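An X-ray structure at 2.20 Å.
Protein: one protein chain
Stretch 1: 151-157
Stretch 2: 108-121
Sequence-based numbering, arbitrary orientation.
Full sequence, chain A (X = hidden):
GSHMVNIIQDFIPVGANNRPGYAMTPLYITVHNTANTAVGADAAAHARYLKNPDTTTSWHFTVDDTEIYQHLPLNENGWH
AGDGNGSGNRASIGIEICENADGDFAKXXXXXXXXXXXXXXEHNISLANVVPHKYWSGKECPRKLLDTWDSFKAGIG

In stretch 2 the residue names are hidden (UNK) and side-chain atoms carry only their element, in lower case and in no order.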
# COMPACT_ATOMS: atom_id res chain seq x y z
N SER A 151 14.68 10.09 -3.04
CA SER A 151 15.42 9.20 -3.93
C SER A 151 14.49 8.08 -4.39
O SER A 151 14.47 7.71 -5.56
CB SER A 151 16.63 8.59 -3.22
OG SER A 151 17.56 9.59 -2.85
N PHE A 152 13.71 7.54 -3.45
CA PHE A 152 12.76 6.48 -3.76
C PHE A 152 11.84 6.94 -4.88
O PHE A 152 11.54 6.19 -5.81
CB PHE A 152 11.92 6.14 -2.52
CG PHE A 152 10.69 5.32 -2.82
CD1 PHE A 152 10.81 3.99 -3.21
CD2 PHE A 152 9.42 5.88 -2.72
CE1 PHE A 152 9.67 3.23 -3.50
CE2 PHE A 152 8.28 5.13 -3.01
CZ PHE A 152 8.41 3.81 -3.40
N LYS A 153 11.40 8.19 -4.80
CA LYS A 153 10.52 8.76 -5.81
C LYS A 153 11.23 8.98 -7.14
O LYS A 153 10.64 8.80 -8.20
CB LYS A 153 9.90 10.07 -5.31
CG LYS A 153 8.90 9.86 -4.17
CD LYS A 153 8.24 11.16 -3.73
CE LYS A 153 7.40 11.78 -4.85
NZ LYS A 153 6.70 13.01 -4.38
N ALA A 154 12.50 9.37 -7.08
CA ALA A 154 13.27 9.60 -8.29
C ALA A 154 13.42 8.27 -9.03
O ALA A 154 13.59 8.24 -10.25
CB ALA A 154 14.64 10.17 -7.95
N GLY A 155 13.35 7.18 -8.28
CA GLY A 155 13.49 5.87 -8.89
C GLY A 155 12.22 5.38 -9.57
O GLY A 155 12.24 4.39 -10.30
N ILE A 156 11.11 6.07 -9.32
CA ILE A 156 9.83 5.69 -9.91
C ILE A 156 9.83 5.97 -11.41
O ILE A 156 9.66 5.06 -12.22
CB ILE A 156 8.68 6.49 -9.28
CG1 ILE A 156 8.58 6.17 -7.79
CG2 ILE A 156 7.38 6.18 -9.99
CD1 ILE A 156 7.53 6.98 -7.05
N GLY A 157 10.02 7.25 -11.74
CA GLY A 157 10.03 7.68 -13.13
C GLY A 157 10.36 6.62 -14.16
O GLY A 157 9.47 6.30 -14.98
OXT GLY A 157 11.50 6.11 -14.14
N UNK A 108 11.73 -5.60 -3.72
CA UNK A 108 10.34 -5.36 -3.34
C UNK A 108 10.07 -3.89 -3.63
O UNK A 108 8.99 -3.51 -4.06
c UNK A 108 10.13 -5.65 -1.86
N UNK A 109 11.09 -3.07 -3.39
CA UNK A 109 10.99 -1.64 -3.63
C UNK A 109 10.87 -1.37 -5.12
O UNK A 109 10.08 -0.53 -5.55
c UNK A 109 12.22 0.55 -3.49
o UNK A 109 12.24 -1.00 -1.65
c UNK A 109 12.23 -0.91 -3.08
N UNK A 110 11.64 -2.11 -5.91
CA UNK A 110 11.61 -1.97 -7.36
C UNK A 110 10.24 -2.34 -7.89
O UNK A 110 9.72 -1.70 -8.81
c UNK A 110 12.68 -2.86 -8.00
N UNK A 111 9.66 -3.40 -7.33
CA UNK A 111 8.33 -3.84 -7.75
C UNK A 111 7.28 -2.80 -7.39
O UNK A 111 6.32 -2.60 -8.12
c UNK A 111 7.98 -5.18 -7.10
n UNK A 111 9.00 -7.36 -6.80
c UNK A 111 8.84 -6.33 -7.61
o UNK A 111 9.33 -6.28 -8.74
N UNK A 112 7.48 -2.14 -6.25
CA UNK A 112 6.55 -1.11 -5.79
C UNK A 112 6.63 0.13 -6.67
O UNK A 112 5.62 0.78 -6.93
c UNK A 112 6.85 -0.75 -4.34
N UNK A 113 7.84 0.46 -7.13
CA UNK A 113 8.03 1.62 -7.99
C UNK A 113 7.36 1.35 -9.34
O UNK A 113 6.78 2.25 -9.94
c UNK A 113 9.52 1.92 -8.17
n UNK A 113 12.22 3.67 -6.58
c UNK A 113 11.69 2.52 -6.98
c UNK A 113 10.18 2.39 -6.88
o UNK A 113 12.38 1.59 -7.39
N UNK A 114 7.43 0.11 -9.80
CA UNK A 114 6.79 -0.25 -11.06
C UNK A 114 5.28 -0.10 -10.91
O UNK A 114 4.61 0.48 -11.76
c UNK A 114 6.19 -2.21 -12.51
c UNK A 114 5.02 -3.01 -12.33
c UNK A 114 2.66 -4.47 -12.67
c UNK A 114 7.11 -1.70 -11.44
n UNK A 114 5.18 -2.49 -14.50
c UNK A 114 4.41 -3.16 -13.60
c UNK A 114 3.24 -4.33 -11.40
c UNK A 114 4.41 -3.61 -11.21
c UNK A 114 6.25 -1.92 -13.85
c UNK A 114 3.23 -3.89 -13.78
N UNK A 115 4.74 -0.62 -9.81
CA UNK A 115 3.31 -0.54 -9.53
C UNK A 115 2.86 0.92 -9.47
O UNK A 115 1.86 1.30 -10.07
c UNK A 115 2.99 -1.23 -8.20
c UNK A 115 1.56 -1.08 -7.65
c UNK A 115 1.46 -1.76 -6.29
c UNK A 115 0.57 -1.69 -8.62
N UNK A 116 3.61 1.74 -8.74
CA UNK A 116 3.27 3.15 -8.60
C UNK A 116 3.28 3.88 -9.94
O UNK A 116 2.40 4.70 -10.20
c UNK A 116 4.23 3.84 -7.61
c UNK A 116 4.00 3.27 -6.20
c UNK A 116 4.01 5.35 -7.62
c UNK A 116 5.00 3.73 -5.17
N UNK A 117 4.25 3.58 -10.79
CA UNK A 117 4.33 4.22 -12.10
C UNK A 117 3.08 3.87 -12.91
O UNK A 117 2.48 4.72 -13.56
c UNK A 117 7.66 3.15 -15.28
n UNK A 117 8.18 4.32 -16.04
c UNK A 117 5.56 4.18 -14.34
c UNK A 117 5.56 3.74 -12.88
c UNK A 117 6.14 3.12 -15.25
N UNK A 118 2.69 2.60 -12.85
CA UNK A 118 1.52 2.11 -13.56
C UNK A 118 0.24 2.77 -13.05
O UNK A 118 -0.63 3.14 -13.83
c UNK A 118 0.23 0.05 -14.24
o UNK A 118 2.60 -0.05 -13.83
c UNK A 118 1.39 0.58 -13.40
N UNK A 119 0.14 2.91 -11.73
CA UNK A 119 -1.03 3.53 -11.10
C UNK A 119 -1.13 5.01 -11.48
O UNK A 119 -2.23 5.51 -11.74
c UNK A 119 -0.92 3.38 -9.58
c UNK A 119 -2.13 1.16 -9.73
c UNK A 119 -1.01 1.88 -7.60
c UNK A 119 -1.78 2.34 -8.84
N UNK A 120 0.00 5.70 -11.49
CA UNK A 120 0.04 7.12 -11.84
C UNK A 120 -0.55 7.36 -13.23
O UNK A 120 -1.38 8.25 -13.42
c UNK A 120 4.10 9.60 -11.20
c UNK A 120 1.49 7.62 -11.82
c UNK A 120 2.08 7.82 -10.43
s UNK A 120 3.88 7.95 -10.46
N UNK A 121 -0.13 6.55 -14.19
CA UNK A 121 -0.60 6.67 -15.56
C UNK A 121 -2.06 6.27 -15.73
O UNK A 121 -2.81 6.92 -16.46
c UNK A 121 0.27 5.83 -16.49

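Position 108 carries a single side-chain carbon, out of reach of the other segment: Ala108. At 109 one carbon bears an oxygen and a carbon, the latter meeting the edge of the Phe152 ring, and this is the branching of threonine; in Thr109 the methyl CG2 lies 3.7 Å from Phe152 CE1, while OG1 is hydrogen-bonded elsewhere in the structure. Position 110 has one carbon and points away, as Ala110. Position 111 has two carbons, the second carrying an oxygen and a nitrogen, and is Asn111, beyond contact range. One carbon again marks 112 as Ala112, buried beside the contact.

Position 113 shows three carbons in a row, the third bearing one oxygen and one nitrogen, and it points toward stretch 1, where its end meets the backbone at Phe152 and Gly155. This is Gln113. Its NE2 donates to Phe152 O at 2.7 Å, and its CG packs 3.5 Å from Phe152 CE1. Gln113 NE2 also lies 3.4 Å from Gly155 CA. An ideal CB on Gly155 would fall 2.4 Å from Gln113 NE2 and clash; the glycine leaves the approach open.

At 114 one carbon leads to fused five- and six-membered rings that hold eight carbons and one nitrogen, directed away: Trp114. Position 115, four carbons forked at the second, is Leu115 and lies out of reach. Position 116 also has four carbons, but forks at the first and has one arm two carbons long; its carbons meet Phe152 and Ile156, and it is Ile116. Its CD1 is 3.8 Å from Phe152 CZ and its CG2 3.9 Å from Ile156 CD1, so it bridges the two apolar side chains.

Four carbons in a row ending in nitrogen reach the chain terminus from 117, identifying Lys117; NZ donates to Gly157 O at 2.6 Å. Position 118, one carbon carrying an oxygen and a carbon, is Thr118, whose OG1 donates to Trp114 O at 2.9 Å within the helix. Position 119, with four carbons forked at the second, is Leu119, out of reach. The unbranched side chain at 120 contains sulfur between its second and last carbons, and the sulfur meets Ile156: Met120, with SD 4.0 Å from Ile156 CG2. Position 121 ends the segment with one carbon, Ala121.

The contact repeats along the helix at 109, 113, 116, 117 and 120, a spacing that gathers these side chains on one side. Phe152 and Ile156 supply the apolar packing, while Gln113 and Lys117 secure backbone oxygens near the chain's end. The two segments together bury 432 Å² of surface, both sides summed.

Stretch 2 108-121: ATANAQWLIKTLMA
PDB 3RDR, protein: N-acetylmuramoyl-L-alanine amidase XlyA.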